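Local coordinates for protein five-membered-cyclitol-phosphate synthase (Streptomyces citricolor, PDB 6K96) that belongs to the myo-inositol-1-phosphate synthase family, has a Rossmann-type domain and binds nicotinamide-adenine-dinucleotide and a sodium ion, at residues L19-E24 with V88-P93; G69-D74 with G94-A99; L161-P166 with S328-H333; S319-K324 with E343-L348. All coordinates share one frame; numbering follows the deposited sequence.

Contact 1: residues L19-E24 with V88-P93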
loop_
_atom_site.group_PDB
_atom_site.type_symbol
_atom_site.label_atom_id
_atom_site.label_comp_id
_atom_site.label_asym_id
_atom_site.label_seq_id
_atom_site.Cartn_x
_atom_site.Cartn_y
_atom_site.Cartn_z
ATOM N N LEU B 19 -1.264 7.749 -29.351
ATOM C CA LEU B 19 -0.316 8.572 -30.135
ATOM C C LEU B 19 -1.042 9.726 -30.830
ATOM O O LEU B 19 -0.475 10.839 -30.900
ATOM C CB LEU B 19 0.380 7.697 -31.181
ATOM C CG LEU B 19 1.514 8.403 -31.900
ATOM C CD1 LEU B 19 2.716 8.521 -31.000
ATOM C CD2 LEU B 19 1.874 7.666 -33.160
ATOM N N PHE B 20 -2.199 9.422 -31.407
ATOM C CA PHE B 20 -3.008 10.354 -32.229
ATOM C C PHE B 20 -3.609 11.412 -31.316
ATOM O O PHE B 20 -3.342 12.585 -31.542
ATOM C CB PHE B 20 -4.138 9.633 -32.952
ATOM C CG PHE B 20 -4.969 10.533 -33.819
ATOM C CD1 PHE B 20 -4.365 11.344 -34.777
ATOM C CD2 PHE B 20 -6.344 10.573 -33.672
ATOM C CE1 PHE B 20 -5.125 12.148 -35.612
ATOM C CE2 PHE B 20 -7.107 11.363 -34.518
ATOM C CZ PHE B 20 -6.496 12.138 -35.492
ATOM N N GLN B 21 -4.389 11.008 -30.316
ATOM C CA GLN B 21 -4.942 11.938 -29.305
ATOM C C GLN B 21 -3.791 12.657 -28.600
ATOM O O GLN B 21 -3.927 13.849 -28.340
ATOM C CB GLN B 21 -5.758 11.197 -28.261
ATOM C CG GLN B 21 -6.998 10.575 -28.839
ATOM C CD GLN B 21 -7.993 10.259 -27.754
ATOM O OE1 GLN B 21 -8.645 11.172 -27.242
ATOM N NE2 GLN B 21 -8.106 8.973 -27.417
ATOM N N GLY B 22 -2.713 11.963 -28.255
ATOM C CA GLY B 22 -1.597 12.630 -27.568
ATOM C C GLY B 22 -1.104 13.804 -28.383
ATOM O O GLY B 22 -1.141 14.891 -27.886
ATOM N N ALA B 23 -0.727 13.572 -29.630
ATOM C CA ALA B 23 -0.191 14.591 -30.555
ATOM C C ALA B 23 -1.119 15.804 -30.623
ATOM O O ALA B 23 -0.568 16.897 -30.706
ATOM C CB ALA B 23 0.021 14.025 -31.929
ATOM N N GLU B 24 -2.446 15.635 -30.596
ATOM C CA GLU B 24 -3.409 16.778 -30.658
ATOM C C GLU B 24 -3.591 17.425 -29.280
ATOM O O GLU B 24 -4.038 18.590 -29.270
ATOM C CB GLU B 24 -4.805 16.401 -31.164
ATOM C CG GLU B 24 -5.047 16.775 -32.632
ATOM C CD GLU B 24 -5.391 18.237 -32.962
ATOM O OE1 GLU B 24 -6.329 18.794 -32.379
ATOM O OE2 GLU B 24 -4.718 18.818 -33.820
ATOM N N VAL B 88 -10.010 16.595 -26.547
ATOM C CA VAL B 88 -9.357 17.476 -27.543
ATOM C C VAL B 88 -10.156 17.324 -28.832
ATOM O O VAL B 88 -10.675 16.239 -29.089
ATOM C CB VAL B 88 -7.878 17.110 -27.745
ATOM C CG1 VAL B 88 -7.170 18.142 -28.610
ATOM C CG2 VAL B 88 -7.146 16.950 -26.423
ATOM N N GLU B 89 -10.304 18.396 -29.595
ATOM C CA GLU B 89 -10.950 18.279 -30.920
ATOM C C GLU B 89 -9.958 17.540 -31.806
ATOM O O GLU B 89 -9.056 18.187 -32.354
ATOM C CB GLU B 89 -11.296 19.644 -31.509
ATOM C CG GLU B 89 -10.104 20.578 -31.597
ATOM C CD GLU B 89 -10.454 22.056 -31.556
ATOM O OE1 GLU B 89 -11.302 22.491 -32.374
ATOM O OE2 GLU B 89 -9.885 22.771 -30.695
ATOM N N LEU B 90 -10.078 16.217 -31.856
ATOM C CA LEU B 90 -9.248 15.382 -32.757
ATOM C C LEU B 90 -9.608 15.755 -34.194
ATOM O O LEU B 90 -10.783 15.724 -34.535
ATOM C CB LEU B 90 -9.575 13.917 -32.477
ATOM C CG LEU B 90 -9.071 13.392 -31.145
ATOM C CD1 LEU B 90 -9.701 12.037 -30.850
ATOM C CD2 LEU B 90 -7.555 13.287 -31.178
ATOM N N PRO B 91 -8.618 16.143 -35.092
ATOM C CA PRO B 91 -8.800 16.540 -36.484
ATOM C C PRO B 91 -9.132 15.323 -37.361
ATOM O O PRO B 91 -8.833 14.219 -36.957
ATOM C CB PRO B 91 -7.427 17.119 -36.877
ATOM C CG PRO B 91 -6.445 16.390 -35.992
ATOM C CD PRO B 91 -7.210 16.115 -34.719
ATOM N N ASP B 92 -9.749 15.554 -38.518
ATOM C CA ASP B 92 -10.036 14.484 -39.499
ATOM C C ASP B 92 -8.933 14.528 -40.546
ATOM O O ASP B 92 -8.845 15.493 -41.296
ATOM C CB ASP B 92 -11.456 14.609 -40.048
ATOM C CG ASP B 92 -11.985 13.270 -40.516
ATOM O OD1 ASP B 92 -11.554 12.839 -41.612
ATOM O OD2 ASP B 92 -12.786 12.650 -39.760
ATOM N N PRO B 93 -8.055 13.501 -40.622
ATOM C CA PRO B 93 -6.948 13.510 -41.578
ATOM C C PRO B 93 -7.402 13.160 -43.000
ATOM O O PRO B 93 -6.582 13.298 -43.876
ATOM C CB PRO B 93 -5.970 12.459 -41.044
ATOM C CG PRO B 93 -6.834 11.513 -40.219
ATOM C CD PRO B 93 -8.098 12.265 -39.833
#

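Contact 2: residues G69-D74 with G94-A99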
loop_
_atom_site.group_PDB
_atom_site.type_symbol
_atom_site.label_atom_id
_atom_site.label_comp_id
_atom_site.label_asym_id
_atom_site.label_seq_id
_atom_site.Cartn_x
_atom_site.Cartn_y
_atom_site.Cartn_z
ATOM N N GLY B 69 -12.452 0.213 -43.189
ATOM C CA GLY B 69 -13.302 1.110 -44.004
ATOM C C GLY B 69 -14.024 2.162 -43.177
ATOM O O GLY B 69 -14.882 2.897 -43.737
ATOM N N VAL B 70 -13.635 2.282 -41.910
ATOM C CA VAL B 70 -13.990 3.423 -41.034
ATOM C C VAL B 70 -12.929 4.525 -41.196
ATOM O O VAL B 70 -11.726 4.272 -41.342
ATOM C CB VAL B 70 -14.139 2.925 -39.586
ATOM C CG1 VAL B 70 -14.501 4.059 -38.649
ATOM C CG2 VAL B 70 -15.160 1.816 -39.490
ATOM N N PRO B 71 -13.347 5.803 -41.225
ATOM C CA PRO B 71 -12.385 6.905 -41.241
ATOM C C PRO B 71 -11.533 6.897 -39.957
ATOM O O PRO B 71 -12.060 6.666 -38.866
ATOM C CB PRO B 71 -13.238 8.181 -41.371
ATOM C CG PRO B 71 -14.632 7.697 -41.744
ATOM C CD PRO B 71 -14.744 6.258 -41.269
ATOM N N PHE B 72 -10.235 7.135 -40.135
ATOM C CA PHE B 72 -9.164 6.954 -39.122
ATOM C C PHE B 72 -9.607 7.529 -37.785
ATOM O O PHE B 72 -9.601 6.812 -36.785
ATOM C CB PHE B 72 -7.892 7.655 -39.606
ATOM C CG PHE B 72 -6.699 7.434 -38.722
ATOM C CD1 PHE B 72 -6.076 6.192 -38.663
ATOM C CD2 PHE B 72 -6.214 8.449 -37.925
ATOM C CE1 PHE B 72 -4.975 5.990 -37.837
ATOM C CE2 PHE B 72 -5.113 8.249 -37.107
ATOM C CZ PHE B 72 -4.494 7.024 -37.063
ATOM N N LYS B 73 -9.983 8.810 -37.811
ATOM C CA LYS B 73 -10.511 9.593 -36.669
ATOM C C LYS B 73 -11.436 8.733 -35.807
ATOM O O LYS B 73 -11.348 8.848 -34.582
ATOM C CB LYS B 73 -11.265 10.822 -37.183
ATOM C CG LYS B 73 -11.241 12.000 -36.218
ATOM C CD LYS B 73 -12.598 12.547 -35.877
ATOM C CE LYS B 73 -13.331 11.782 -34.794
ATOM N NZ LYS B 73 -14.793 12.001 -34.922
ATOM N N ASP B 74 -12.310 7.934 -36.418
ATOM C CA ASP B 74 -13.383 7.174 -35.720
ATOM C C ASP B 74 -12.859 5.799 -35.294
ATOM O O ASP B 74 -13.174 5.380 -34.151
ATOM C CB ASP B 74 -14.632 7.033 -36.598
ATOM C CG ASP B 74 -15.411 8.327 -36.815
ATOM O OD1 ASP B 74 -15.660 9.074 -35.816
ATOM O OD2 ASP B 74 -15.800 8.570 -37.985
ATOM N N GLY B 94 -8.652 12.695 -43.173
ATOM C CA GLY B 94 -9.342 12.628 -44.479
ATOM C C GLY B 94 -9.242 11.286 -45.186
ATOM O O GLY B 94 -9.759 11.196 -46.304
ATOM N N PHE B 95 -8.599 10.287 -44.584
ATOM C CA PHE B 95 -8.472 8.917 -45.154
ATOM C C PHE B 95 -9.222 7.905 -44.281
ATOM O O PHE B 95 -9.864 8.271 -43.249
ATOM C CB PHE B 95 -7.003 8.528 -45.347
ATOM C CG PHE B 95 -6.267 8.122 -44.091
ATOM C CD1 PHE B 95 -5.674 9.066 -43.262
ATOM C CD2 PHE B 95 -6.139 6.785 -43.751
ATOM C CE1 PHE B 95 -5.006 8.682 -42.107
ATOM C CE2 PHE B 95 -5.467 6.400 -42.601
ATOM C CZ PHE B 95 -4.897 7.345 -41.786
ATOM N N SER B 96 -9.182 6.648 -44.709
ATOM C CA SER B 96 -9.943 5.537 -44.092
ATOM C C SER B 96 -9.010 4.345 -43.911
ATOM O O SER B 96 -8.076 4.190 -44.747
ATOM C CB SER B 96 -11.150 5.188 -44.918
ATOM O OG SER B 96 -12.328 5.428 -44.183
ATOM N N VAL B 97 -9.283 3.525 -42.893
ATOM C CA VAL B 97 -8.469 2.318 -42.575
ATOM C C VAL B 97 -8.666 1.303 -43.708
ATOM O O VAL B 97 -9.809 0.828 -43.875
ATOM C CB VAL B 97 -8.819 1.714 -41.202
ATOM C CG1 VAL B 97 -7.964 0.491 -40.871
ATOM C CG2 VAL B 97 -8.721 2.749 -40.088
ATOM N N ASP B 98 -7.607 1.002 -44.467
ATOM C CA ASP B 98 -7.629 -0.091 -45.478
ATOM C C ASP B 98 -7.514 -1.436 -44.752
ATOM O O ASP B 98 -7.155 -1.443 -43.573
ATOM C CB ASP B 98 -6.543 0.101 -46.540
ATOM C CG ASP B 98 -7.015 0.894 -47.747
ATOM O OD1 ASP B 98 -8.057 1.587 -47.623
ATOM O OD2 ASP B 98 -6.336 0.821 -48.800
ATOM N N ALA B 99 -7.797 -2.530 -45.460
ATOM C CA ALA B 99 -7.654 -3.926 -44.995
ATOM C C ALA B 99 -6.174 -4.291 -44.855
ATOM O O ALA B 99 -5.391 -3.948 -45.737
ATOM C CB ALA B 99 -8.329 -4.828 -45.992
#

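Contact 3: residues L161-P166 with S328-H333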
loop_
_atom_site.group_PDB
_atom_site.type_symbol
_atom_site.label_atom_id
_atom_site.label_comp_id
_atom_site.label_asym_id
_atom_site.label_seq_id
_atom_site.Cartn_x
_atom_site.Cartn_y
_atom_site.Cartn_z
ATOM N N LEU B 161 11.001 -11.095 -34.128
ATOM C CA LEU B 161 12.312 -10.947 -34.801
ATOM C C LEU B 161 12.099 -10.183 -36.111
ATOM O O LEU B 161 11.363 -10.747 -36.965
ATOM C CB LEU B 161 12.894 -12.350 -35.033
ATOM C CG LEU B 161 14.364 -12.489 -34.627
ATOM C CD1 LEU B 161 14.518 -12.599 -33.118
ATOM C CD2 LEU B 161 15.043 -13.659 -35.303
ATOM N N VAL B 162 12.639 -8.950 -36.215
ATOM C CA VAL B 162 12.684 -8.133 -37.467
ATOM C C VAL B 162 14.049 -7.445 -37.564
ATOM O O VAL B 162 14.890 -7.855 -38.372
ATOM C CB VAL B 162 11.546 -7.101 -37.568
ATOM C CG1 VAL B 162 11.493 -6.453 -38.949
ATOM C CG2 VAL B 162 10.198 -7.695 -37.235
ATOM N N ALA B 163 14.292 -6.412 -36.765
ATOM C CA ALA B 163 15.617 -5.747 -36.731
ATOM C C ALA B 163 16.640 -6.787 -36.312
ATOM O O ALA B 163 17.788 -6.606 -36.615
ATOM C CB ALA B 163 15.640 -4.559 -35.819
ATOM N N ARG B 164 16.225 -7.871 -35.667
ATOM C CA ARG B 164 17.219 -8.820 -35.100
ATOM C C ARG B 164 17.596 -9.922 -36.110
ATOM O O ARG B 164 18.587 -10.650 -35.809
ATOM C CB ARG B 164 16.732 -9.398 -33.768
ATOM C CG ARG B 164 17.272 -8.640 -32.554
ATOM C CD ARG B 164 16.587 -9.007 -31.262
ATOM N NE ARG B 164 15.177 -9.128 -31.549
ATOM C CZ ARG B 164 14.320 -9.850 -30.864
ATOM N NH1 ARG B 164 14.736 -10.518 -29.808
ATOM N NH2 ARG B 164 13.033 -9.862 -31.207
ATOM N N THR B 165 16.845 -10.088 -37.219
ATOM C CA THR B 165 17.230 -11.035 -38.304
ATOM C C THR B 165 18.313 -10.351 -39.149
ATOM O O THR B 165 18.019 -9.462 -39.947
ATOM C CB THR B 165 16.061 -11.615 -39.135
ATOM O OG1 THR B 165 16.136 -11.055 -40.449
ATOM C CG2 THR B 165 14.675 -11.442 -38.524
ATOM N N PRO B 166 19.593 -10.776 -39.023
ATOM C CA PRO B 166 20.711 -10.046 -39.639
ATOM C C PRO B 166 20.601 -9.823 -41.169
ATOM O O PRO B 166 21.077 -8.825 -41.651
ATOM C CB PRO B 166 21.942 -10.927 -39.325
ATOM C CG PRO B 166 21.497 -11.880 -38.202
ATOM C CD PRO B 166 20.008 -12.049 -38.393
ATOM N N SER B 328 14.987 -5.224 -27.234
ATOM C CA SER B 328 15.743 -6.173 -28.094
ATOM C C SER B 328 16.289 -5.458 -29.321
ATOM O O SER B 328 15.931 -5.757 -30.455
ATOM C CB SER B 328 14.837 -7.323 -28.483
ATOM O OG SER B 328 14.212 -7.899 -27.328
ATOM N N PRO B 329 17.166 -4.455 -29.129
ATOM C CA PRO B 329 17.637 -3.640 -30.228
ATOM C C PRO B 329 18.537 -4.535 -31.054
ATOM O O PRO B 329 19.169 -5.367 -30.444
ATOM C CB PRO B 329 18.506 -2.558 -29.566
ATOM C CG PRO B 329 18.971 -3.211 -28.284
ATOM C CD PRO B 329 17.778 -4.049 -27.849
ATOM N N ALA B 330 18.597 -4.300 -32.360
ATOM C CA ALA B 330 19.574 -4.931 -33.245
ATOM C C ALA B 330 20.966 -4.774 -32.619
ATOM O O ALA B 330 21.340 -3.629 -32.251
ATOM C CB ALA B 330 19.449 -4.305 -34.608
ATOM N N GLY B 331 21.700 -5.886 -32.478
ATOM C CA GLY B 331 23.107 -5.916 -32.020
ATOM C C GLY B 331 23.204 -6.160 -30.525
ATOM O O GLY B 331 24.311 -6.453 -30.034
ATOM N N GLY B 332 22.077 -6.029 -29.827
ATOM C CA GLY B 332 21.945 -6.367 -28.401
ATOM C C GLY B 332 22.481 -5.253 -27.517
ATOM O O GLY B 332 23.489 -4.616 -27.886
ATOM N N HIS B 333 21.844 -5.072 -26.365
ATOM C CA HIS B 333 22.193 -4.064 -25.326
ATOM C C HIS B 333 23.677 -4.166 -24.947
ATOM O O HIS B 333 24.353 -3.145 -24.794
ATOM C CB HIS B 333 21.247 -4.187 -24.120
ATOM C CG HIS B 333 19.921 -3.525 -24.316
ATOM N ND1 HIS B 333 19.808 -2.160 -24.445
ATOM C CD2 HIS B 333 18.657 -4.010 -24.353
ATOM C CE1 HIS B 333 18.540 -1.827 -24.571
ATOM N NE2 HIS B 333 17.809 -2.948 -24.513
#

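Contact 4: residues S319-K324 with E343-L348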
loop_
_atom_site.group_PDB
_atom_site.type_symbol
_atom_site.label_atom_id
_atom_site.label_comp_id
_atom_site.label_asym_id
_atom_site.label_seq_id
_atom_site.Cartn_x
_atom_site.Cartn_y
_atom_site.Cartn_z
ATOM N N SER B 319 19.423 2.562 -35.818
ATOM C CA SER B 319 20.007 3.754 -35.153
ATOM C C SER B 319 20.272 3.400 -33.691
ATOM O O SER B 319 19.364 2.818 -33.028
ATOM C CB SER B 319 19.172 4.996 -35.263
ATOM O OG SER B 319 19.768 6.023 -34.476
ATOM N N ALA B 320 21.459 3.753 -33.204
ATOM C CA ALA B 320 21.817 3.535 -31.792
ATOM C C ALA B 320 20.986 4.477 -30.884
ATOM O O ALA B 320 20.811 4.157 -29.712
ATOM C CB ALA B 320 23.306 3.680 -31.647
ATOM N N ALA B 321 20.405 5.558 -31.401
ATOM C CA ALA B 321 19.566 6.465 -30.590
ATOM C C ALA B 321 18.343 5.712 -30.078
ATOM O O ALA B 321 17.644 6.239 -29.240
ATOM C CB ALA B 321 19.116 7.659 -31.398
ATOM N N ALA B 322 18.012 4.558 -30.651
ATOM C CA ALA B 322 16.756 3.841 -30.325
ATOM C C ALA B 322 16.982 2.916 -29.140
ATOM O O ALA B 322 15.997 2.334 -28.667
ATOM C CB ALA B 322 16.285 3.065 -31.511
ATOM N N VAL B 323 18.214 2.781 -28.666
ATOM C CA VAL B 323 18.585 1.617 -27.808
ATOM C C VAL B 323 17.859 1.716 -26.458
ATOM O O VAL B 323 17.268 0.711 -25.982
ATOM C CB VAL B 323 20.115 1.469 -27.715
ATOM C CG1 VAL B 323 20.554 0.510 -26.629
ATOM C CG2 VAL B 323 20.696 1.052 -29.042
ATOM N N LYS B 324 17.854 2.870 -25.821
ATOM C CA LYS B 324 17.348 2.932 -24.427
ATOM C C LYS B 324 15.843 2.643 -24.384
ATOM O O LYS B 324 15.375 2.283 -23.280
ATOM C CB LYS B 324 17.691 4.268 -23.772
ATOM C CG LYS B 324 19.149 4.375 -23.360
ATOM C CD LYS B 324 19.419 5.262 -22.145
ATOM C CE LYS B 324 20.800 4.982 -21.565
ATOM N NZ LYS B 324 21.368 6.121 -20.797
ATOM N N GLU B 343 25.732 9.887 -28.794
ATOM C CA GLU B 343 26.520 10.162 -30.039
ATOM C C GLU B 343 25.569 10.136 -31.246
ATOM O O GLU B 343 25.581 11.086 -32.043
ATOM C CB GLU B 343 27.634 9.122 -30.188
ATOM C CG GLU B 343 28.716 9.462 -31.200
ATOM C CD GLU B 343 29.883 8.471 -31.310
ATOM O OE1 GLU B 343 31.081 8.928 -31.305
ATOM O OE2 GLU B 343 29.616 7.242 -31.422
ATOM N N ALA B 344 24.730 9.105 -31.331
ATOM C CA ALA B 344 23.705 8.909 -32.378
ATOM C C ALA B 344 22.641 10.028 -32.349
ATOM O O ALA B 344 22.271 10.487 -33.412
ATOM C CB ALA B 344 23.139 7.522 -32.226
ATOM N N TYR B 345 22.135 10.456 -31.191
ATOM C CA TYR B 345 21.143 11.582 -31.063
ATOM C C TYR B 345 21.755 12.905 -31.544
ATOM O O TYR B 345 21.163 13.637 -32.349
ATOM C CB TYR B 345 20.654 11.779 -29.617
ATOM C CG TYR B 345 19.375 11.042 -29.329
ATOM C CD1 TYR B 345 18.233 11.323 -30.074
ATOM C CD2 TYR B 345 19.315 10.033 -28.377
ATOM C CE1 TYR B 345 17.054 10.639 -29.869
ATOM C CE2 TYR B 345 18.144 9.312 -28.176
ATOM C CZ TYR B 345 17.003 9.651 -28.897
ATOM O OH TYR B 345 15.817 9.008 -28.702
ATOM N N ARG B 346 22.941 13.203 -31.031
ATOM C CA ARG B 346 23.697 14.462 -31.305
ATOM C C ARG B 346 24.058 14.516 -32.801
ATOM O O ARG B 346 23.773 15.568 -33.427
ATOM C CB ARG B 346 24.881 14.493 -30.336
ATOM C CG ARG B 346 25.753 15.727 -30.399
ATOM C CD ARG B 346 27.048 15.463 -29.647
ATOM N NE ARG B 346 27.759 14.285 -30.122
ATOM C CZ ARG B 346 28.392 14.173 -31.307
ATOM N NH1 ARG B 346 28.422 15.160 -32.201
ATOM N NH2 ARG B 346 28.996 13.031 -31.587
ATOM N N GLN B 347 24.599 13.415 -33.359
ATOM C CA GLN B 347 24.941 13.327 -34.804
ATOM C C GLN B 347 23.654 13.467 -35.634
ATOM O O GLN B 347 23.664 14.215 -36.613
ATOM C CB GLN B 347 25.740 12.054 -35.106
ATOM C CG GLN B 347 27.197 12.117 -34.637
ATOM C CD GLN B 347 27.990 10.872 -34.980
ATOM O OE1 GLN B 347 29.029 10.599 -34.375
ATOM N NE2 GLN B 347 27.508 10.099 -35.950
ATOM N N LEU B 348 22.565 12.821 -35.227
ATOM C CA LEU B 348 21.317 12.793 -36.030
ATOM C C LEU B 348 20.722 14.196 -36.106
ATOM O O LEU B 348 20.268 14.598 -37.206
ATOM C CB LEU B 348 20.303 11.831 -35.406
ATOM C CG LEU B 348 18.959 11.750 -36.120
ATOM C CD1 LEU B 348 19.153 11.438 -37.603
ATOM C CD2 LEU B 348 18.089 10.701 -35.447
#

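Contact 1: residues L19-E24 with V88-P93
L90 lays its branched end on the helical surface between F20 and Q21. Its CD2 methyl does most of the touching: it sits 3.5 Å from Q21 CA and 3.6 Å from Q21 CG, and the same methyl reaches F20 CD2 at 3.9 Å, oblique to the phenyl ring. The second branch, CD1, lies over the aliphatic part of Q21, 3.7 Å from CG. F20 has its CG anti to the backbone N (chi1 -179°), and the end of its ring and P91 approach tip to tip. At the ring edge, in its plane, lies the carbonyl oxygen of P91, 3.5 Å from F20 CZ. One turn further along the helix, V88 places its CG1 methyl 3.2 Å from E24 O and 3.9 Å from E24 CB, an apolar cover on the main chain. The contact is mainly apolar; E24 OE1 stands 2.8 Å from E89 O, with no bond between these two acceptors. Other polar atoms have partners outside: the amide of Q21 bonds to the main chain of P84 and L86 and to S17, which fixes the side chain that L90 leans on, while E24 OE2 forms a salt bridge with R27. Behind the first shell, F57 and F72 both meet F20 edge to face, so the phenyl ring belongs to an aromatic group reaching into the sheet. The arrangement packs the loop preceding strand 98-99 onto helix 14-31, the first helix of a Rossmann fold, with the side chain of F20 about 11 Å from the bound nicotinamide-adenine-dinucleotide.

Contact 2: residues G69-D74 with G94-A99
F72 and F95 lie side by side and point the same way. The CB of F72 stands 3.7 Å above the plane of the F95 ring, offset toward the rim, as a CH-pi contact over one face. The next atom, CG, is set anti to the backbone N (chi1 -175°) and lies 3.6 Å from F95 CZ; CD1 comes a little closer to the same atom, at 3.5 Å. Beyond this CE1 draws off to 4.2 Å from F95 CZ. The rings are thus slid apart, with planes only 27° from parallel but little overlap. F57 stacks on F72.

The backbones set this pairing up. G69 N donates to V97 O at 2.8 Å and V97 N returns a nearly straight bond (173°) to V70 O at 3.0 Å, while a weak bond runs from F72 N to F95 O. P71 and S96 form a single beta bridge, and P71, at the N-cap, receives D74 N on its carbonyl. The chain thus leaves the bridge and enters helix 72-75 directly. The contact lies within the beta-alpha-beta unit of strand 55-62, helix 72-75 and strand 98-99, tying the start of the helix to the lead-in of the last strand, at one edge of the parallel sheet of a Rossmann domain.

Contact 3: residues L161-P166 with S328-H333
R164 and A330 bring the two backbones closest, their CA atoms 4.9 Å apart, where a type I turn from V162 to T165 faces a type II turn from P329 to G332. G331 takes the third position of the second turn with a positive phi, a conformation that suits glycine. The main side-chain contact is made by R164. Its CD lies 3.4 Å from S328 O, and the chain bends at chi3 (-41°), which places NE. The guanidinium lies with one face against S328 CB, which sits 3.3 Å from its plane, offset toward the rim, and 3.5 Å from R164 NH1. L161 CD1 takes the opposite face, 3.5 Å above the plane and over its centre, so the flat cation is layered between two carbon atoms. NE and NH2 have partners elsewhere: NE makes a salt bridge to D182, and NH2 bonds to the carbonyl of P159. The carboxylate of D182 also accepts from the backbone N of V162 and of A163, and D182 pairs through its own backbone with S328, so one residue ties the arginine and both loops together. Beside the arginine, the methyls of A163 and A330 meet at 4.0 Å, and A330 CB rests 3.5 Å from A163 O. This buried contact of two turns joins the loop after strand 153-156 to the one before helix 338-353, alongside residues that follow strand 179-180, the edge strand of the Rossmann-type parallel sheet within the chain.

Contact 4: residues S319-K324 with E343-L348
Y345 offers one face of its ring to A321, whose CB methyl sits 3.6 Å above the plane and over its centre. The methyl is only 5° off the ring normal, a CH-pi contact made squarely on the face, with all six ring carbons at similar distances. The carbonyl oxygen of A321 lies by the far half of the ring, 3.3 Å from Y345 CE2. Past the ring, the hydroxyl makes a weak hydrogen bond to D302 of helix 292-313, and I306 of that helix touches Y345 as well as A321.

One residue earlier on the helix, A344 touches the other segment through its methyl: CB is 3.5 Å from A321 N, 3.9 Å from A320 CB and 4.1 Å from A321 CB. Small side chains on both parts let the backbones come together, with the CA atoms of A321 and A344 5.1 Å apart. The 3-10 turn is shaped at its start by S319, whose OG accepts from A321 N at 3.2 Å. The result is an ST turn leading into a short 3-10 segment, which packs through alanine methyls and a CH-pi contact on the C-terminal helix 338-353, beside helix 292-313.

In the fold
Contacts 1 and 2 belong to one patch at the edge of the Rossmann-type domain: the loop 88-93 runs directly into 94-99, and F72 meets both F20 and P93. Contacts 3 and 4 form a second pair, touching where H333 CE1 meets V323 O, and each has one segment in the loop joining helices 292-313 and 338-353. Contact 3 is the buried one; the other three are only partly so. Chemistry follows place. Contact 2, beside a strand, is tied by backbone hydrogen bonds, whereas contacts 1 and 4 set helical surfaces against apolar groups, and contact 3 layers a charged group with polar partners outside the two segments. Centres of contacts 1 and 3 are about 32 Å apart.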